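Local coordinates for DUF1116 domain-containing protein (Enterococcus faecalis, PDB 3CLQ) that is of unknown function but belongs to the AllG family, whose namesake is a subunit of oxamate carbamoyltransferase, so a related role is possible, at residues 281-286 against 405-410; 345-350 against 372-377. All blocks are in the same frame, centred on the assembly; numbering follows the deposited sequence.

Contact 1 of 2, residues 281-286 against 405-410; sequences TGPAQR and PANVFN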
ATOM      1  N   THR B 281      31.367 -10.448 -17.091  1.00 51.11           N
ATOM      2  CA  THR B 281      31.386 -11.083 -15.781  1.00 50.35           C
ATOM      3  C   THR B 281      32.495 -10.551 -14.893  1.00 51.24           C
ATOM      4  O   THR B 281      33.636 -10.317 -15.336  1.00 51.63           O
ATOM      5  CB  THR B 281      31.585 -12.612 -15.921  1.00 49.88           C
ATOM      6  OG1 THR B 281      32.722 -12.896 -16.773  1.00 47.99           O
ATOM      7  CG2 THR B 281      30.328 -13.247 -16.496  1.00 48.63           C
ATOM      8  N   GLY B 282      32.172 -10.358 -13.624  1.00 51.16           N
ATOM      9  CA  GLY B 282      33.203 -10.013 -12.665  1.00 50.56           C
ATOM     10  C   GLY B 282      32.901 -10.736 -11.381  1.00 50.73           C
ATOM     11  O   GLY B 282      31.954 -11.508 -11.312  1.00 51.02           O
ATOM     12  N   PRO B 283      33.693 -10.474 -10.347  1.00 50.81           N
ATOM     13  CA  PRO B 283      33.499 -11.043  -9.028  1.00 51.29           C
ATOM     14  C   PRO B 283      32.272 -10.445  -8.359  1.00 52.07           C
ATOM     15  O   PRO B 283      32.105  -9.221  -8.338  1.00 52.51           O
ATOM     16  CB  PRO B 283      34.755 -10.587  -8.276  1.00 51.83           C
ATOM     17  CG  PRO B 283      35.742 -10.197  -9.357  1.00 51.71           C
ATOM     18  CD  PRO B 283      34.856  -9.581 -10.385  1.00 51.26           C
ATOM     19  N   ALA B 284      31.395 -11.294  -7.842  1.00 52.26           N
ATOM     20  CA  ALA B 284      30.277 -10.796  -7.061  1.00 52.18           C
ATOM     21  C   ALA B 284      30.842 -10.197  -5.759  1.00 51.89           C
ATOM     22  O   ALA B 284      31.876 -10.652  -5.270  1.00 50.95           O
ATOM     23  CB  ALA B 284      29.293 -11.907  -6.776  1.00 52.06           C
ATOM     24  N   GLN B 285      30.148  -9.191  -5.222  1.00 50.91           N
ATOM     25  CA  GLN B 285      30.616  -8.365  -4.114  1.00 50.21           C
ATOM     26  C   GLN B 285      29.917  -8.651  -2.777  1.00 50.37           C
ATOM     27  O   GLN B 285      28.856  -9.274  -2.742  1.00 50.99           O
ATOM     28  CB  GLN B 285      30.351  -6.912  -4.487  1.00 50.31           C
ATOM     29  CG  GLN B 285      31.005  -6.514  -5.788  1.00 49.43           C
ATOM     30  CD  GLN B 285      32.494  -6.567  -5.668  1.00 48.13           C
ATOM     31  OE1 GLN B 285      33.056  -5.932  -4.789  1.00 48.00           O
ATOM     32  NE2 GLN B 285      33.144  -7.335  -6.530  1.00 47.05           N
ATOM     33  N   ARG B 286      30.487  -8.178  -1.674  1.00 49.97           N
ATOM     34  CA  ARG B 286      29.812  -8.301  -0.392  1.00 49.70           C
ATOM     35  C   ARG B 286      28.700  -7.294  -0.381  1.00 50.31           C
ATOM     36  O   ARG B 286      28.795  -6.268  -1.042  1.00 50.05           O
ATOM     37  CB  ARG B 286      30.747  -7.980   0.766  1.00 50.23           C
ATOM     38  CG  ARG B 286      32.132  -8.591   0.661  1.00 50.43           C
ATOM     39  CD  ARG B 286      32.795  -8.674   2.036  1.00 51.22           C
ATOM     40  NE  ARG B 286      32.911 -10.051   2.529  1.00 52.00           N
ATOM     41  CZ  ARG B 286      31.921 -10.761   3.069  1.00 52.06           C
ATOM     42  NH1 ARG B 286      30.707 -10.250   3.195  1.00 52.91           N
ATOM     43  NH2 ARG B 286      32.143 -11.997   3.479  1.00 52.32           N
ATOM     44  N   PRO B 405      30.803  -4.952  -9.939  1.00 57.43           N
ATOM     45  CA  PRO B 405      32.238  -4.655  -9.949  1.00 56.98           C
ATOM     46  C   PRO B 405      32.649  -3.793 -11.148  1.00 56.54           C
ATOM     47  O   PRO B 405      32.105  -3.939 -12.233  1.00 56.84           O
ATOM     48  CB  PRO B 405      32.870  -6.042 -10.057  1.00 56.99           C
ATOM     49  CG  PRO B 405      31.885  -6.829 -10.845  1.00 56.83           C
ATOM     50  CD  PRO B 405      30.513  -6.278 -10.509  1.00 57.18           C
ATOM     51  N   ALA B 406      33.621  -2.914 -10.959  1.00 56.36           N
ATOM     52  CA  ALA B 406      33.983  -1.955 -11.998  1.00 55.50           C
ATOM     53  C   ALA B 406      34.293  -2.573 -13.359  1.00 54.69           C
ATOM     54  O   ALA B 406      33.869  -2.039 -14.386  1.00 54.26           O
ATOM     55  CB  ALA B 406      35.148  -1.091 -11.534  1.00 55.72           C
ATOM     56  N   ASN B 407      35.016  -3.694 -13.355  1.00 54.17           N
ATOM     57  CA  ASN B 407      35.597  -4.275 -14.586  1.00 54.67           C
ATOM     58  C   ASN B 407      34.543  -4.600 -15.636  1.00 54.57           C
ATOM     59  O   ASN B 407      34.746  -4.434 -16.841  1.00 55.05           O
ATOM     60  CB  ASN B 407      36.413  -5.561 -14.285  1.00 54.05           C
ATOM     61  CG  ASN B 407      35.512  -6.763 -13.970  1.00 54.10           C
ATOM     62  OD1 ASN B 407      34.874  -6.811 -12.910  1.00 53.81           O
ATOM     63  ND2 ASN B 407      35.424  -7.710 -14.908  1.00 52.99           N
ATOM     64  N   VAL B 408      33.415  -5.088 -15.166  1.00 54.16           N
ATOM     65  CA  VAL B 408      32.398  -5.573 -16.067  1.00 55.01           C
ATOM     66  C   VAL B 408      31.987  -4.512 -17.107  1.00 56.25           C
ATOM     67  O   VAL B 408      31.715  -4.843 -18.261  1.00 56.38           O
ATOM     68  CB  VAL B 408      31.228  -6.150 -15.253  1.00 54.05           C
ATOM     69  CG1 VAL B 408      29.930  -5.413 -15.539  1.00 53.34           C
ATOM     70  CG2 VAL B 408      31.144  -7.644 -15.473  1.00 53.02           C
ATOM     71  N   PHE B 409      32.002  -3.242 -16.698  1.00 57.23           N
ATOM     72  CA  PHE B 409      31.694  -2.118 -17.588  1.00 57.88           C
ATOM     73  C   PHE B 409      32.824  -1.786 -18.580  1.00 58.46           C
ATOM     74  O   PHE B 409      32.570  -1.525 -19.758  1.00 59.13           O
ATOM     75  CB  PHE B 409      31.316  -0.897 -16.756  1.00 58.33           C
ATOM     76  CG  PHE B 409      30.065  -1.102 -15.942  1.00 59.37           C
ATOM     77  CD1 PHE B 409      28.820  -0.737 -16.443  1.00 59.38           C
ATOM     78  CD2 PHE B 409      30.122  -1.694 -14.690  1.00 59.75           C
ATOM     79  CE1 PHE B 409      27.674  -0.938 -15.702  1.00 59.32           C
ATOM     80  CE2 PHE B 409      28.972  -1.891 -13.940  1.00 59.51           C
ATOM     81  CZ  PHE B 409      27.752  -1.515 -14.446  1.00 59.29           C
ATOM     82  N   ASN B 410      34.065  -1.791 -18.104  1.00 57.71           N
ATOM     83  CA  ASN B 410      35.223  -1.646 -18.984  1.00 57.64           C
ATOM     84  C   ASN B 410      35.183  -2.609 -20.162  1.00 58.19           C
ATOM     85  O   ASN B 410      35.419  -2.214 -21.300  1.00 58.89           O
ATOM     86  CB  ASN B 410      36.513  -1.881 -18.211  1.00 56.40           C
ATOM     87  CG  ASN B 410      36.884  -0.718 -17.335  1.00 56.39           C
ATOM     88  OD1 ASN B 410      37.909  -0.090 -17.548  1.00 56.38           O
ATOM     89  ND2 ASN B 410      36.051  -0.412 -16.342  1.00 57.42           N
TER
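The start of the C-terminal helix 407-419 rests here on strand 280-283, an outermost strand of a four-stranded antiparallel sheet. Pro405 lies in the loop just ahead of the helix. The backbones come closest at Thr281 and Val408, whose CA atoms are 5.6 Å apart.

Apolar contact is carried by Pro405 and Val408. The ring of Pro405 lies against the backbone of residues 282-283. Pro405 CG is 3.5 Å from Pro283 O and also meets the CA of Gly282. The two proline rings cross obliquely, with Pro283 CD 4.1 Å from Pro405 CB. Val408 sends CG2 onto the peptide between Thr281 and Gly282, 3.2 Å from Thr281 N. Pro405 also touches Phe267 and Val408 touches Ile269, both on the neighbouring strand 266-271.

Gly282 presents its CA to both Asn407 and Pro405. The CA of Gly282 lies 3.6 Å from Asn407 OD1.

Two amides are held by hydrogen bonds, one within its own segment and one across. Gln285 is bent at chi2 (-65°), which folds its amide back along its own segment. Gln285 NE2 donates to Pro283 O at 2.8 Å, and this bond holds the amide beside Pro405, where NE2 meets CB. Asn407 makes the one hydrogen bond between the segments. Its CG sits in the crowded position between backbone N and carbonyl carbon (chi1 74°), and the amide reaches the strand. ND2 also has a weak bond to Glu411. Asn407 ND2 donates to Thr281 O at 3.2 Å, fairly straight at 157°, with the oxygen in the amide plane but the donor above the plane of the carbonyl.

Contact 2 of 2, residues 345-350 against 372-377; sequences LEITTK and LKVLET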
ATOM      1  N   LEU B 345      20.458   9.267 -11.993  1.00 57.93           N
ATOM      2  CA  LEU B 345      20.081   9.889 -13.264  1.00 57.19           C
ATOM      3  C   LEU B 345      21.266  10.156 -14.190  1.00 56.80           C
ATOM      4  O   LEU B 345      21.099  10.298 -15.397  1.00 56.47           O
ATOM      5  CB  LEU B 345      19.400  11.232 -13.006  1.00 57.00           C
ATOM      6  CG  LEU B 345      17.979  11.304 -12.462  1.00 57.62           C
ATOM      7  CD1 LEU B 345      17.621  12.731 -12.085  1.00 57.17           C
ATOM      8  CD2 LEU B 345      16.991  10.768 -13.489  1.00 58.15           C
ATOM      9  N   GLU B 346      22.454  10.260 -13.619  1.00 56.78           N
ATOM     10  CA  GLU B 346      23.647  10.574 -14.400  1.00 57.84           C
ATOM     11  C   GLU B 346      24.142   9.318 -15.071  1.00 57.50           C
ATOM     12  O   GLU B 346      24.919   9.359 -16.026  1.00 56.95           O
ATOM     13  CB  GLU B 346      24.729  11.127 -13.497  1.00 58.44           C
ATOM     14  CG  GLU B 346      24.272  12.299 -12.663  1.00 59.89           C
ATOM     15  CD  GLU B 346      25.293  12.658 -11.618  1.00 61.73           C
ATOM     16  OE1 GLU B 346      26.434  12.134 -11.684  1.00 62.25           O
ATOM     17  OE2 GLU B 346      24.964  13.465 -10.724  1.00 63.31           O
ATOM     18  N   ILE B 347      23.635   8.207 -14.563  1.00 57.83           N
ATOM     19  CA  ILE B 347      23.963   6.886 -15.046  1.00 58.46           C
ATOM     20  C   ILE B 347      22.932   6.391 -16.066  1.00 57.18           C
ATOM     21  O   ILE B 347      23.175   5.420 -16.779  1.00 57.24           O
ATOM     22  CB  ILE B 347      23.938   5.911 -13.871  1.00 59.57           C
ATOM     23  CG1 ILE B 347      25.311   5.445 -13.501  1.00 60.55           C
ATOM     24  CG2 ILE B 347      23.237   4.633 -14.227  1.00 60.69           C
ATOM     25  CD1 ILE B 347      25.171   4.251 -12.564  1.00 61.14           C
ATOM     26  N   THR B 348      21.780   7.040 -16.124  1.00 55.37           N
ATOM     27  CA  THR B 348      20.656   6.475 -16.864  1.00 54.63           C
ATOM     28  C   THR B 348      20.253   7.355 -18.032  1.00 53.93           C
ATOM     29  O   THR B 348      20.637   8.515 -18.090  1.00 54.25           O
ATOM     30  CB  THR B 348      19.457   6.265 -15.935  1.00 54.58           C
ATOM     31  OG1 THR B 348      19.253   7.448 -15.142  1.00 54.59           O
ATOM     32  CG2 THR B 348      19.706   5.085 -15.021  1.00 54.31           C
ATOM     33  N   THR B 349      19.469   6.819 -18.956  1.00 53.10           N
ATOM     34  CA  THR B 349      19.200   7.542 -20.202  1.00 53.31           C
ATOM     35  C   THR B 349      18.099   8.621 -20.109  1.00 54.57           C
ATOM     36  O   THR B 349      18.273   9.731 -20.637  1.00 54.05           O
ATOM     37  CB  THR B 349      18.910   6.575 -21.362  1.00 52.51           C
ATOM     38  OG1 THR B 349      19.892   5.522 -21.377  1.00 52.71           O
ATOM     39  CG2 THR B 349      18.929   7.324 -22.681  1.00 51.35           C
ATOM     40  N   LYS B 350      16.971   8.292 -19.473  1.00 55.26           N
ATOM     41  CA  LYS B 350      15.914   9.283 -19.176  1.00 57.34           C
ATOM     42  C   LYS B 350      14.963   8.742 -18.122  1.00 57.01           C
ATOM     43  O   LYS B 350      15.035   7.566 -17.794  1.00 57.33           O
ATOM     44  CB  LYS B 350      15.129   9.718 -20.429  1.00 57.90           C
ATOM     45  CG  LYS B 350      14.259   8.632 -21.059  1.00 58.61           C
ATOM     46  CD  LYS B 350      13.354   9.189 -22.170  1.00 58.46           C
ATOM     47  CE  LYS B 350      14.151   9.564 -23.421  1.00 58.80           C
ATOM     48  NZ  LYS B 350      13.238   9.836 -24.567  1.00 59.43           N
ATOM     49  N   LEU B 372      28.490   3.734 -20.961  1.00 53.71           N
ATOM     50  CA  LEU B 372      29.406   4.833 -21.234  1.00 53.68           C
ATOM     51  C   LEU B 372      29.420   5.843 -20.083  1.00 53.30           C
ATOM     52  O   LEU B 372      30.465   6.339 -19.683  1.00 52.97           O
ATOM     53  CB  LEU B 372      28.955   5.517 -22.525  1.00 54.11           C
ATOM     54  CG  LEU B 372      29.907   6.237 -23.477  1.00 54.56           C
ATOM     55  CD1 LEU B 372      30.925   5.289 -24.077  1.00 54.46           C
ATOM     56  CD2 LEU B 372      29.090   6.879 -24.586  1.00 54.44           C
ATOM     57  N   LYS B 373      28.250   6.149 -19.543  1.00 53.10           N
ATOM     58  CA  LYS B 373      28.188   7.116 -18.462  1.00 53.06           C
ATOM     59  C   LYS B 373      28.667   6.524 -17.135  1.00 53.32           C
ATOM     60  O   LYS B 373      29.205   7.246 -16.288  1.00 54.20           O
ATOM     61  CB  LYS B 373      26.782   7.703 -18.322  1.00 53.36           C
ATOM     62  CG  LYS B 373      26.252   8.385 -19.587  1.00 53.23           C
ATOM     63  CD  LYS B 373      24.877   8.984 -19.345  1.00 53.09           C
ATOM     64  CE  LYS B 373      24.223   9.413 -20.643  1.00 52.95           C
ATOM     65  NZ  LYS B 373      22.768   9.582 -20.451  1.00 52.56           N
ATOM     66  N   VAL B 374      28.494   5.221 -16.942  1.00 52.59           N
ATOM     67  CA  VAL B 374      29.023   4.617 -15.736  1.00 52.76           C
ATOM     68  C   VAL B 374      30.523   4.908 -15.716  1.00 54.88           C
ATOM     69  O   VAL B 374      31.092   5.264 -14.688  1.00 55.76           O
ATOM     70  CB  VAL B 374      28.735   3.101 -15.668  1.00 51.57           C
ATOM     71  CG1 VAL B 374      29.371   2.493 -14.420  1.00 50.25           C
ATOM     72  CG2 VAL B 374      27.225   2.843 -15.684  1.00 49.99           C
ATOM     73  N   LEU B 375      31.145   4.811 -16.887  1.00 56.42           N
ATOM     74  CA  LEU B 375      32.577   4.947 -17.035  1.00 56.92           C
ATOM     75  C   LEU B 375      33.086   6.367 -16.867  1.00 57.95           C
ATOM     76  O   LEU B 375      34.131   6.593 -16.245  1.00 58.08           O
ATOM     77  CB  LEU B 375      33.004   4.417 -18.402  1.00 57.49           C
ATOM     78  CG  LEU B 375      33.974   3.236 -18.487  1.00 58.25           C
ATOM     79  CD1 LEU B 375      33.800   2.250 -17.329  1.00 58.61           C
ATOM     80  CD2 LEU B 375      33.807   2.540 -19.829  1.00 58.54           C
ATOM     81  N   GLU B 376      32.386   7.336 -17.438  1.00 58.69           N
ATOM     82  CA  GLU B 376      32.948   8.677 -17.426  1.00 59.37           C
ATOM     83  C   GLU B 376      32.713   9.378 -16.076  1.00 58.07           C
ATOM     84  O   GLU B 376      33.509  10.186 -15.643  1.00 57.88           O
ATOM     85  CB  GLU B 376      32.492   9.491 -18.650  1.00 61.06           C
ATOM     86  CG  GLU B 376      31.236  10.329 -18.458  1.00 64.14           C
ATOM     87  CD  GLU B 376      31.518  11.837 -18.229  1.00 65.36           C
ATOM     88  OE1 GLU B 376      32.527  12.381 -18.760  1.00 65.61           O
ATOM     89  OE2 GLU B 376      30.696  12.480 -17.527  1.00 66.31           O
ATOM     90  N   THR B 377      31.641   9.024 -15.396  1.00 57.66           N
ATOM     91  CA  THR B 377      31.350   9.597 -14.094  1.00 57.13           C
ATOM     92  C   THR B 377      32.189   8.927 -13.025  1.00 57.29           C
ATOM     93  O   THR B 377      32.548   9.545 -12.019  1.00 56.31           O
ATOM     94  CB  THR B 377      29.899   9.322 -13.711  1.00 56.87           C
ATOM     95  OG1 THR B 377      29.677   7.907 -13.743  1.00 56.18           O
ATOM     96  CG2 THR B 377      28.945  10.006 -14.675  1.00 56.63           C
TER
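Lys373 reaches from helix 371-377 across the backbone of residues 346-349. Its CG is anti to the carbonyl carbon and beside the backbone N (chi1 -58°), and the chain runs extended from there. Lys373 CB comes first, 3.4 Å from Glu346 O and also near Ile347 CA. CG passes the same carbonyl oxygen at a longer distance. Lys373 CD returns to it, 3.3 Å from Glu346 O, so the aliphatic part of the lysine runs alongside this peptide. The tip, NZ, goes on to Thr348 and Thr349. There Lys373 NZ makes a weak hydrogen bond to Thr348 O at 3.4 Å and lies near the CA of Thr349. The ammonium group would add positive charge beside this carbonyl.

Segment 345-350 runs into the outermost strand 348-352 of a three-stranded antiparallel sheet; helix 371-377 follows its middle strand 363-369. A classic beta bulge marks the edge strand, where Thr349 and Lys350 both face Thr367. Thr349 OG1 bonds to Gly368 O, and Thr348 OG1 to Met344 O.

Beside the lysine, Ile347 and Val374 form the apolar part of the contact. Their side chains cross obliquely. Val374 CG2, anti to the carbonyl carbon, is 3.9 Å from Ile347 CG1 and nearly as close to its CD1. Both residues also pack on Ile369 of the middle strand.

One helical turn after Lys373, Thr377 turns its CB toward residues 345-350. Its CG2 loosely approaches Glu346 O and OE1. Its hydroxyl folds back along the helix. Thr377 OG1 donates to Lys373 O at 2.7 Å, in the carbonyl plane, and also bonds to Met379 N. Lys373 O also accepts from Thr377 N, so two bonds grip it.

How the contacts relate
Contact 2 is nested inside the chain loop that contact 1 closes: 281-286 comes first, then 345-350, 372-377 and 405-410. Their centres are about 17 Å apart, on the same side of the chain's centre. They involve different antiparallel sheets, the four-stranded one with strand 280-283 and the three-stranded one with strand 348-352. Helices 371-377 and 407-419 join them directly. Phe409 CE1 packs 3.8 Å from Val374 CG2, and Asn410 ND2 lies against Leu375 CD1. The C-terminal helix therefore touches the first sheet at its start and the helix beside the second sheet, linking the two sheet regions within one chain.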